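Local coordinates for protein nucleotidyl transferase (Methanothermobacter thermautotrophicus, PDB 6PLJ) that probably transfers nucleotidyl groups, as a MobA-like NTP transferase thought to take part in making the pseudomurein cell wall, at residues G22-A27 and V75-V80; L54-G59 and S224-I229; V80-R85 and V100-P105. All blocks are in the same frame, centred on the assembly; numbering follows the deposited sequence.

Interaction 1 (G22-A27 and V75-V80); sequences GNMISA and VDECIV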
loop_
_atom_site.group_PDB
_atom_site.type_symbol
_atom_site.label_atom_id
_atom_site.label_comp_id
_atom_site.label_asym_id
_atom_site.label_seq_id
_atom_site.Cartn_x
_atom_site.Cartn_y
_atom_site.Cartn_z
ATOM N N GLY A 22 -17.445 11.840 -0.198
ATOM C CA GLY A 22 -17.372 11.826 1.288
ATOM C C GLY A 22 -18.464 11.025 1.990
ATOM O O GLY A 22 -18.840 11.355 3.114
ATOM N N ASN A 23 -18.964 9.968 1.348
ATOM C CA ASN A 23 -19.954 9.083 1.969
ATOM C C ASN A 23 -19.328 7.780 2.463
ATOM O O ASN A 23 -19.812 7.199 3.429
ATOM C CB ASN A 23 -21.106 8.783 1.010
ATOM C CG ASN A 23 -21.937 10.018 0.688
ATOM O OD1 ASN A 23 -22.356 10.747 1.587
ATOM N ND2 ASN A 23 -22.184 10.254 -0.596
ATOM N N MET A 24 -18.272 7.298 1.806
ATOM C CA MET A 24 -17.669 6.041 2.241
ATOM C C MET A 24 -16.228 5.924 1.773
ATOM O O MET A 24 -15.926 6.193 0.609
ATOM C CB MET A 24 -18.503 4.879 1.712
ATOM C CG MET A 24 -17.991 3.484 2.042
ATOM S SD MET A 24 -19.087 2.202 1.429
ATOM C CE MET A 24 -18.301 0.783 2.187
ATOM N N ILE A 25 -15.358 5.528 2.700
ATOM C CA ILE A 25 -13.925 5.398 2.429
ATOM C C ILE A 25 -13.565 3.922 2.526
ATOM O O ILE A 25 -13.713 3.297 3.575
ATOM C CB ILE A 25 -13.048 6.218 3.403
ATOM C CG1 ILE A 25 -13.356 7.716 3.267
ATOM C CG2 ILE A 25 -11.569 5.954 3.113
ATOM C CD1 ILE A 25 -12.755 8.568 4.362
ATOM N N SER A 26 -13.072 3.360 1.423
ATOM C CA SER A 26 -12.639 1.965 1.402
ATOM C C SER A 26 -11.134 1.931 1.293
ATOM O O SER A 26 -10.558 2.697 0.512
ATOM C CB SER A 26 -13.189 1.255 0.177
ATOM O OG SER A 26 -14.601 1.245 0.184
ATOM N N ALA A 27 -10.488 1.057 2.046
ATOM C CA ALA A 27 -9.074 0.803 1.808
ATOM C C ALA A 27 -8.920 -0.370 0.875
ATOM O O ALA A 27 -9.706 -1.312 0.903
ATOM C CB ALA A 27 -8.333 0.551 3.093
ATOM N N VAL A 75 -11.026 3.759 8.196
ATOM C CA VAL A 75 -11.748 3.415 6.971
ATOM C C VAL A 75 -13.013 2.593 7.241
ATOM O O VAL A 75 -13.099 1.870 8.239
ATOM C CB VAL A 75 -10.839 2.662 5.968
ATOM C CG1 VAL A 75 -9.690 3.574 5.540
ATOM C CG2 VAL A 75 -10.363 1.330 6.525
ATOM N N ASP A 76 -13.984 2.700 6.341
ATOM C CA ASP A 76 -15.261 1.985 6.493
ATOM C C ASP A 76 -15.145 0.494 6.189
ATOM O O ASP A 76 -15.948 -0.290 6.656
ATOM C CB ASP A 76 -16.323 2.591 5.583
ATOM C CG ASP A 76 -16.686 3.992 5.986
ATOM O OD1 ASP A 76 -17.138 4.189 7.129
ATOM O OD2 ASP A 76 -16.546 4.903 5.176
ATOM N N GLU A 77 -14.168 0.118 5.375
ATOM C CA GLU A 77 -13.894 -1.283 5.062
ATOM C C GLU A 77 -12.484 -1.387 4.539
ATOM O O GLU A 77 -11.925 -0.387 4.091
ATOM C CB GLU A 77 -14.856 -1.841 4.012
ATOM C CG GLU A 77 -14.657 -1.221 2.627
ATOM C CD GLU A 77 -15.601 -1.736 1.572
ATOM O OE1 GLU A 77 -16.276 -2.761 1.817
ATOM O OE2 GLU A 77 -15.652 -1.116 0.492
ATOM N N CYS A 78 -11.922 -2.591 4.601
ATOM C CA CYS A 78 -10.604 -2.862 4.057
ATOM C C CYS A 78 -10.664 -4.089 3.157
ATOM O O CYS A 78 -11.004 -5.190 3.610
ATOM C CB CYS A 78 -9.606 -3.083 5.183
ATOM S SG CYS A 78 -7.912 -3.311 4.580
ATOM N N ILE A 79 -10.361 -3.865 1.881
ATOM C CA ILE A 79 -10.223 -4.895 0.871
ATOM C C ILE A 79 -8.751 -5.245 0.811
ATOM O O ILE A 79 -7.914 -4.352 0.838
ATOM C CB ILE A 79 -10.691 -4.378 -0.518
ATOM C CG1 ILE A 79 -12.227 -4.337 -0.599
ATOM C CG2 ILE A 79 -10.212 -5.292 -1.644
ATOM C CD1 ILE A 79 -12.933 -3.519 0.433
ATOM N N VAL A 80 -8.432 -6.531 0.748
ATOM C CA VAL A 80 -7.049 -6.948 0.559
ATOM C C VAL A 80 -6.997 -7.784 -0.700
ATOM O O VAL A 80 -7.771 -8.734 -0.842
ATOM C CB VAL A 80 -6.508 -7.764 1.736
ATOM C CG1 VAL A 80 -5.072 -8.166 1.468
ATOM C CG2 VAL A 80 -6.608 -6.980 3.035
#
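V75 to I79 run beside M24 to A27 where strands 25-31 and 77-82, parallel neighbours in the Rossmann-like sheet of this MobA-like NTP transferase domain, begin to pair. V75 comes first: both methyls, CG1 and CG2, lie 4.1 Å from A27 CB, and CG1 also meets CG2 of I25, the V75 and I25 side chains crossing at about a right angle. D76 then holds the backbone of I25 at both its N and its O. Its amide N donates to I25 O, and its carboxylate turns back to accept from the amide of I25, with OD2 at 2.8 Å from I25 N, on the anti lone pair and nearly straight at 172°. The side chain of E77, with CG between the backbone N and the carbonyl carbon (chi1 68°) and extended beyond it, brings OE2 to 2.6 Å from S26 OG, the hydroxyl donating to the anti lone pair; the methyl CE of M24 crosses beside the same carboxylate. OE2 takes a second hydrogen bond from G122 N, so the buried serine and its acceptor are tied to the chain just before strand 125-130. The first regular backbone rung is A27 N to E77 O, 2.9 Å. C78, on the face of A27, sets SG near A27 CB, with V70 of helix 62-72 packed over both. Finally I79 N meets A27 O at 2.8 Å.

Interaction 2 (L54-G59 and S224-I229); sequences LLPLNG and SDYLRI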
loop_
_atom_site.group_PDB
_atom_site.type_symbol
_atom_site.label_atom_id
_atom_site.label_comp_id
_atom_site.label_asym_id
_atom_site.label_seq_id
_atom_site.Cartn_x
_atom_site.Cartn_y
_atom_site.Cartn_z
ATOM N N LEU A 54 5.044 -12.297 5.007
ATOM C CA LEU A 54 4.914 -13.272 6.079
ATOM C C LEU A 54 6.023 -13.181 7.119
ATOM O O LEU A 54 6.039 -13.964 8.081
ATOM C CB LEU A 54 4.887 -14.673 5.469
ATOM C CG LEU A 54 3.843 -14.902 4.379
ATOM C CD1 LEU A 54 4.054 -16.256 3.702
ATOM C CD2 LEU A 54 2.449 -14.760 4.940
ATOM N N LEU A 55 6.942 -12.234 6.951
ATOM C CA LEU A 55 7.979 -12.012 7.941
ATOM C C LEU A 55 7.386 -11.480 9.232
ATOM O O LEU A 55 6.380 -10.774 9.218
ATOM C CB LEU A 55 9.037 -11.041 7.412
ATOM C CG LEU A 55 10.026 -11.634 6.409
ATOM C CD1 LEU A 55 10.768 -10.499 5.739
ATOM C CD2 LEU A 55 10.980 -12.594 7.091
ATOM N N PRO A 56 8.004 -11.824 10.370
ATOM C CA PRO A 56 7.423 -11.436 11.639
ATOM C C PRO A 56 7.647 -9.978 11.936
ATOM O O PRO A 56 8.736 -9.440 11.698
ATOM C CB PRO A 56 8.193 -12.277 12.654
ATOM C CG PRO A 56 9.492 -12.527 12.010
ATOM C CD PRO A 56 9.184 -12.687 10.552
ATOM N N LEU A 57 6.617 -9.366 12.499
ATOM C CA LEU A 57 6.648 -7.989 12.874
ATOM C C LEU A 57 5.569 -7.740 13.927
ATOM O O LEU A 57 4.406 -8.078 13.693
ATOM C CB LEU A 57 6.361 -7.149 11.626
ATOM C CG LEU A 57 6.893 -5.744 11.621
ATOM C CD1 LEU A 57 8.418 -5.749 11.584
ATOM C CD2 LEU A 57 6.305 -5.018 10.412
ATOM N N ASN A 58 5.970 -7.196 15.077
ATOM C CA ASN A 58 5.029 -6.769 16.120
ATOM C C ASN A 58 4.179 -7.952 16.642
ATOM O O ASN A 58 2.980 -7.796 16.910
ATOM C CB ASN A 58 4.149 -5.630 15.558
ATOM C CG ASN A 58 3.743 -4.606 16.608
ATOM O OD1 ASN A 58 4.476 -4.340 17.559
ATOM N ND2 ASN A 58 2.581 -3.994 16.410
ATOM N N GLY A 59 4.794 -9.133 16.770
ATOM C CA GLY A 59 4.064 -10.354 17.159
ATOM C C GLY A 59 3.130 -10.940 16.103
ATOM O O GLY A 59 2.462 -11.947 16.345
ATOM N N SER A 224 17.223 -5.753 3.853
ATOM C CA SER A 224 17.666 -4.616 4.680
ATOM C C SER A 224 16.517 -3.656 5.010
ATOM O O SER A 224 16.512 -3.057 6.073
ATOM C CB SER A 224 18.828 -3.885 4.019
ATOM O OG SER A 224 18.492 -3.396 2.741
ATOM N N ASP A 225 15.555 -3.514 4.099
ATOM C CA ASP A 225 14.378 -2.666 4.353
ATOM C C ASP A 225 13.532 -3.241 5.470
ATOM O O ASP A 225 13.033 -2.518 6.329
ATOM C CB ASP A 225 13.507 -2.552 3.101
ATOM C CG ASP A 225 14.214 -1.885 1.932
ATOM O OD1 ASP A 225 14.963 -0.903 2.154
ATOM O OD2 ASP A 225 13.969 -2.301 0.774
ATOM N N TYR A 226 13.349 -4.560 5.456
ATOM C CA TYR A 226 12.630 -5.213 6.535
ATOM C C TYR A 226 13.356 -5.024 7.878
ATOM O O TYR A 226 12.745 -4.699 8.886
ATOM C CB TYR A 226 12.442 -6.694 6.247
ATOM C CG TYR A 226 12.109 -7.521 7.444
ATOM C CD1 TYR A 226 10.825 -7.506 7.995
ATOM C CD2 TYR A 226 13.072 -8.337 8.042
ATOM C CE1 TYR A 226 10.505 -8.267 9.094
ATOM C CE2 TYR A 226 12.757 -9.106 9.143
ATOM C CZ TYR A 226 11.474 -9.079 9.661
ATOM O OH TYR A 226 11.141 -9.865 10.746
ATOM N N LEU A 227 14.674 -5.184 7.867
ATOM C CA LEU A 227 15.419 -5.065 9.116
ATOM C C LEU A 227 15.318 -3.655 9.670
ATOM O O LEU A 227 15.202 -3.474 10.876
ATOM C CB LEU A 227 16.877 -5.464 8.936
ATOM C CG LEU A 227 17.097 -6.928 8.531
ATOM C CD1 LEU A 227 18.572 -7.154 8.265
ATOM C CD2 LEU A 227 16.580 -7.873 9.588
ATOM N N ARG A 228 15.341 -2.676 8.777
ATOM C CA ARG A 228 15.160 -1.272 9.154
ATOM C C ARG A 228 13.793 -1.037 9.813
ATOM O O ARG A 228 13.684 -0.387 10.840
ATOM C CB ARG A 228 15.343 -0.391 7.934
ATOM C CG ARG A 228 15.198 1.087 8.208
ATOM C CD ARG A 228 15.314 1.903 6.946
ATOM N NE ARG A 228 15.024 3.299 7.241
ATOM C CZ ARG A 228 14.950 4.275 6.353
ATOM N NH1 ARG A 228 15.125 4.039 5.054
ATOM N NH2 ARG A 228 14.673 5.513 6.768
ATOM N N ILE A 229 12.744 -1.584 9.217
ATOM C CA ILE A 229 11.414 -1.475 9.776
ATOM C C ILE A 229 11.328 -2.211 11.110
ATOM O O ILE A 229 10.777 -1.690 12.073
ATOM C CB ILE A 229 10.353 -2.007 8.791
ATOM C CG1 ILE A 229 10.242 -1.051 7.606
ATOM C CG2 ILE A 229 9.013 -2.199 9.491
ATOM C CD1 ILE A 229 9.581 -1.651 6.383
#
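The ring of Y226 is the bump of this contact, pushed from helix 223-236 into a hollow formed by L55, P56 and L57. L55 supplies the floor: its CD1 sits over the ring centre, 3.7 Å from the centroid and only 13° off the normal, a CH-pi contact, and its CB touches Y226 CE1 farther out along the same ring. With CG of Y226 anti to the backbone N (chi1 162°), the ring reaches outward from the helix until its hydroxyl meets the far wall. There Y226 OH donates to P56 O at 2.6 Å, in the carbonyl plane and on a lone pair, while the proline ring edges the hydroxyl through CG and CD, CG being 3.4 Å from Y226 OH. L57 makes the remaining wall. Its CD1 approaches the ring obliquely, 4.1 Å from CE1 of Y226, and its CD2 packs against CG2 of I229, one helical turn on, at 4.0 Å. An alanine in place of Y226 would probably leave the P56 carbonyl without this donor and open a gap above CD1 of L55. V62 of helix 62-72 touches both L55 and L57. The whole is a C-terminal helix docked on a small beta-hairpin: strand 56-57 pairs antiparallel with 60-61, and N58 and G59, both with positive phi, form a two-residue turn consistent with type I'.

Interaction 3 (V80-R85 and V100-P105); sequences VVTGHR and VVRNDP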
loop_
_atom_site.group_PDB
_atom_site.type_symbol
_atom_site.label_atom_id
_atom_site.label_comp_id
_atom_site.label_asym_id
_atom_site.label_seq_id
_atom_site.Cartn_x
_atom_site.Cartn_y
_atom_site.Cartn_z
ATOM N N VAL A 80 -8.432 -6.531 0.748
ATOM C CA VAL A 80 -7.049 -6.948 0.559
ATOM C C VAL A 80 -6.997 -7.784 -0.700
ATOM O O VAL A 80 -7.771 -8.734 -0.842
ATOM C CB VAL A 80 -6.508 -7.764 1.736
ATOM C CG1 VAL A 80 -5.072 -8.166 1.468
ATOM C CG2 VAL A 80 -6.608 -6.980 3.035
ATOM N N VAL A 81 -6.093 -7.418 -1.605
ATOM C CA VAL A 81 -5.938 -8.118 -2.871
ATOM C C VAL A 81 -4.777 -9.067 -2.724
ATOM O O VAL A 81 -3.666 -8.634 -2.412
ATOM C CB VAL A 81 -5.697 -7.145 -4.029
ATOM C CG1 VAL A 81 -5.652 -7.895 -5.353
ATOM C CG2 VAL A 81 -6.802 -6.094 -4.064
ATOM N N THR A 82 -5.036 -10.344 -2.985
ATOM C CA THR A 82 -4.027 -11.383 -2.826
ATOM C C THR A 82 -3.739 -12.039 -4.175
ATOM O O THR A 82 -4.454 -11.836 -5.150
ATOM C CB THR A 82 -4.483 -12.437 -1.792
ATOM O OG1 THR A 82 -5.711 -13.037 -2.225
ATOM C CG2 THR A 82 -4.687 -11.790 -0.412
ATOM N N GLY A 83 -2.652 -12.791 -4.234
ATOM C CA GLY A 83 -2.277 -13.465 -5.475
ATOM C C GLY A 83 -1.105 -14.371 -5.204
ATOM O O GLY A 83 -1.273 -15.557 -4.925
ATOM N N HIS A 84 0.084 -13.794 -5.236
ATOM C CA HIS A 84 1.273 -14.545 -4.918
ATOM C C HIS A 84 1.225 -15.099 -3.509
ATOM O O HIS A 84 1.061 -14.342 -2.543
ATOM C CB HIS A 84 2.533 -13.717 -5.082
ATOM C CG HIS A 84 3.759 -14.536 -4.931
ATOM N ND1 HIS A 84 4.055 -15.568 -5.802
ATOM C CD2 HIS A 84 4.738 -14.526 -4.004
ATOM C CE1 HIS A 84 5.171 -16.149 -5.409
ATOM N NE2 HIS A 84 5.615 -15.528 -4.336
ATOM N N ARG A 85 1.398 -16.417 -3.380
ATOM C CA ARG A 85 1.300 -17.088 -2.080
ATOM C C ARG A 85 0.006 -16.697 -1.341
ATOM O O ARG A 85 0.003 -16.502 -0.127
ATOM C CB ARG A 85 2.549 -16.820 -1.238
ATOM C CG ARG A 85 3.780 -17.506 -1.834
ATOM C CD ARG A 85 5.046 -17.187 -1.082
ATOM N NE ARG A 85 6.130 -18.062 -1.545
ATOM C CZ ARG A 85 6.398 -19.282 -1.072
ATOM N NH1 ARG A 85 5.718 -19.817 -0.045
ATOM N NH2 ARG A 85 7.397 -19.976 -1.620
ATOM N N VAL A 100 -11.249 -10.215 1.259
ATOM C CA VAL A 100 -10.167 -10.678 0.402
ATOM C C VAL A 100 -10.672 -10.937 -1.005
ATOM O O VAL A 100 -11.685 -11.628 -1.193
ATOM C CB VAL A 100 -9.544 -11.970 0.950
ATOM C CG1 VAL A 100 -8.499 -12.512 -0.017
ATOM C CG2 VAL A 100 -8.927 -11.718 2.321
ATOM N N VAL A 101 -9.960 -10.396 -1.988
ATOM C CA VAL A 101 -10.189 -10.725 -3.391
ATOM C C VAL A 101 -8.877 -11.172 -3.982
ATOM O O VAL A 101 -7.841 -10.569 -3.745
ATOM C CB VAL A 101 -10.812 -9.581 -4.219
ATOM C CG1 VAL A 101 -12.224 -9.306 -3.712
ATOM C CG2 VAL A 101 -9.980 -8.315 -4.201
ATOM N N ARG A 102 -8.921 -12.264 -4.735
ATOM C CA ARG A 102 -7.699 -12.843 -5.267
ATOM C C ARG A 102 -7.551 -12.486 -6.745
ATOM O O ARG A 102 -8.522 -12.533 -7.519
ATOM C CB ARG A 102 -7.712 -14.351 -5.029
ATOM C CG ARG A 102 -6.342 -14.985 -5.061
ATOM C CD ARG A 102 -6.443 -16.493 -4.915
ATOM N NE ARG A 102 -6.638 -16.961 -3.541
ATOM C CZ ARG A 102 -6.550 -18.244 -3.184
ATOM N NH1 ARG A 102 -6.300 -19.183 -4.100
ATOM N NH2 ARG A 102 -6.720 -18.611 -1.922
ATOM N N ASN A 103 -6.343 -12.122 -7.122
ATOM C CA ASN A 103 -6.104 -11.954 -8.563
ATOM C C ASN A 103 -6.086 -13.362 -9.167
ATOM O O ASN A 103 -5.371 -14.184 -8.701
ATOM C CB ASN A 103 -4.726 -11.361 -8.852
ATOM C CG ASN A 103 -4.606 -9.894 -8.522
ATOM O OD1 ASN A 103 -5.548 -9.135 -8.715
ATOM N ND2 ASN A 103 -3.435 -9.497 -8.097
ATOM N N ASP A 104 -6.838 -13.562 -10.221
ATOM C CA ASP A 104 -6.813 -14.815 -10.985
ATOM C C ASP A 104 -7.089 -14.428 -12.432
ATOM O O ASP A 104 -8.248 -14.132 -12.757
ATOM C CB ASP A 104 -7.864 -15.796 -10.443
ATOM C CG ASP A 104 -7.856 -17.150 -11.165
ATOM O OD1 ASP A 104 -6.913 -17.436 -11.941
ATOM O OD2 ASP A 104 -8.803 -17.937 -10.930
ATOM N N PRO A 105 -6.072 -14.410 -13.310
ATOM C CA PRO A 105 -4.700 -14.921 -13.061
ATOM C C PRO A 105 -3.843 -14.097 -12.096
ATOM O O PRO A 105 -4.097 -12.905 -11.911
ATOM C CB PRO A 105 -4.068 -14.898 -14.464
ATOM C CG PRO A 105 -4.799 -13.805 -15.170
ATOM C CD PRO A 105 -6.224 -13.940 -14.700
#
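Three backbone hydrogen bonds lace V80-T82 to V100-N103, joining the two parallel strands of a beta-alpha-beta unit made of strand 77-82, helix 86-92 and strand 99-102, at the outer edge of the Rossmann-like sheet. V101 brackets V81: its amide donates to V80 O, 3.0 Å from V101 N, and its carbonyl accepts from T82 N at 2.9 Å. The ladder runs one step past the last strand residue, R102, where N103 N donates to T82 O at 2.7 Å. Between these rungs CA-H...O contacts fill in, as from V81 CA to V101 O at 3.2 Å.

Side chains alternate across the sheet. On one face T82 OG1, held between the backbone N and the carbonyl carbon (chi1 59°), presses against the aliphatic base of R102, 3.5 Å from its CG, and also against CG1 of V100. The polar ends on this face are collected by E90 of helix 86-92, the crossover helix: its OE2 hydrogen-bonds T82 OG1 and its OE1 forms a salt bridge with R102 NH2, which probably offsets the arginine's charge and fixes how the threonine is turned. The other face lies under helix 110-120. Here V81 and V101 cross obliquely, CG2 to CG2 at 3.9 Å, with A120 and R116 against V101. S113 of that helix touches V81 and its OG binds N103 ND2, which probably steadies the amide, whose OD1 lies 3.6 Å from V81 CG1.

Overall arrangement
Interactions 1 and 3 are successive sections of one sheet: strand 77-82 pairs with 25-31 in interaction 1 and with 99-102 in interaction 3, and V80 belongs to both. Their centres are about 18 Å apart, yet they meet where I79 CG2 packs on V101 CG2 at 4.0 Å. Interaction 2 stands apart from the sheet, its centre about 26 Å from that of interaction 1 and 22 Å from that of interaction 3; interactions 2 and 3 do not touch, their nearest atoms being about 5 Å apart. Interaction 3 is nested within the loop that interaction 2 closes. The bound sodium ion lies about 11 Å from the side chain of Y226, too far for coordination.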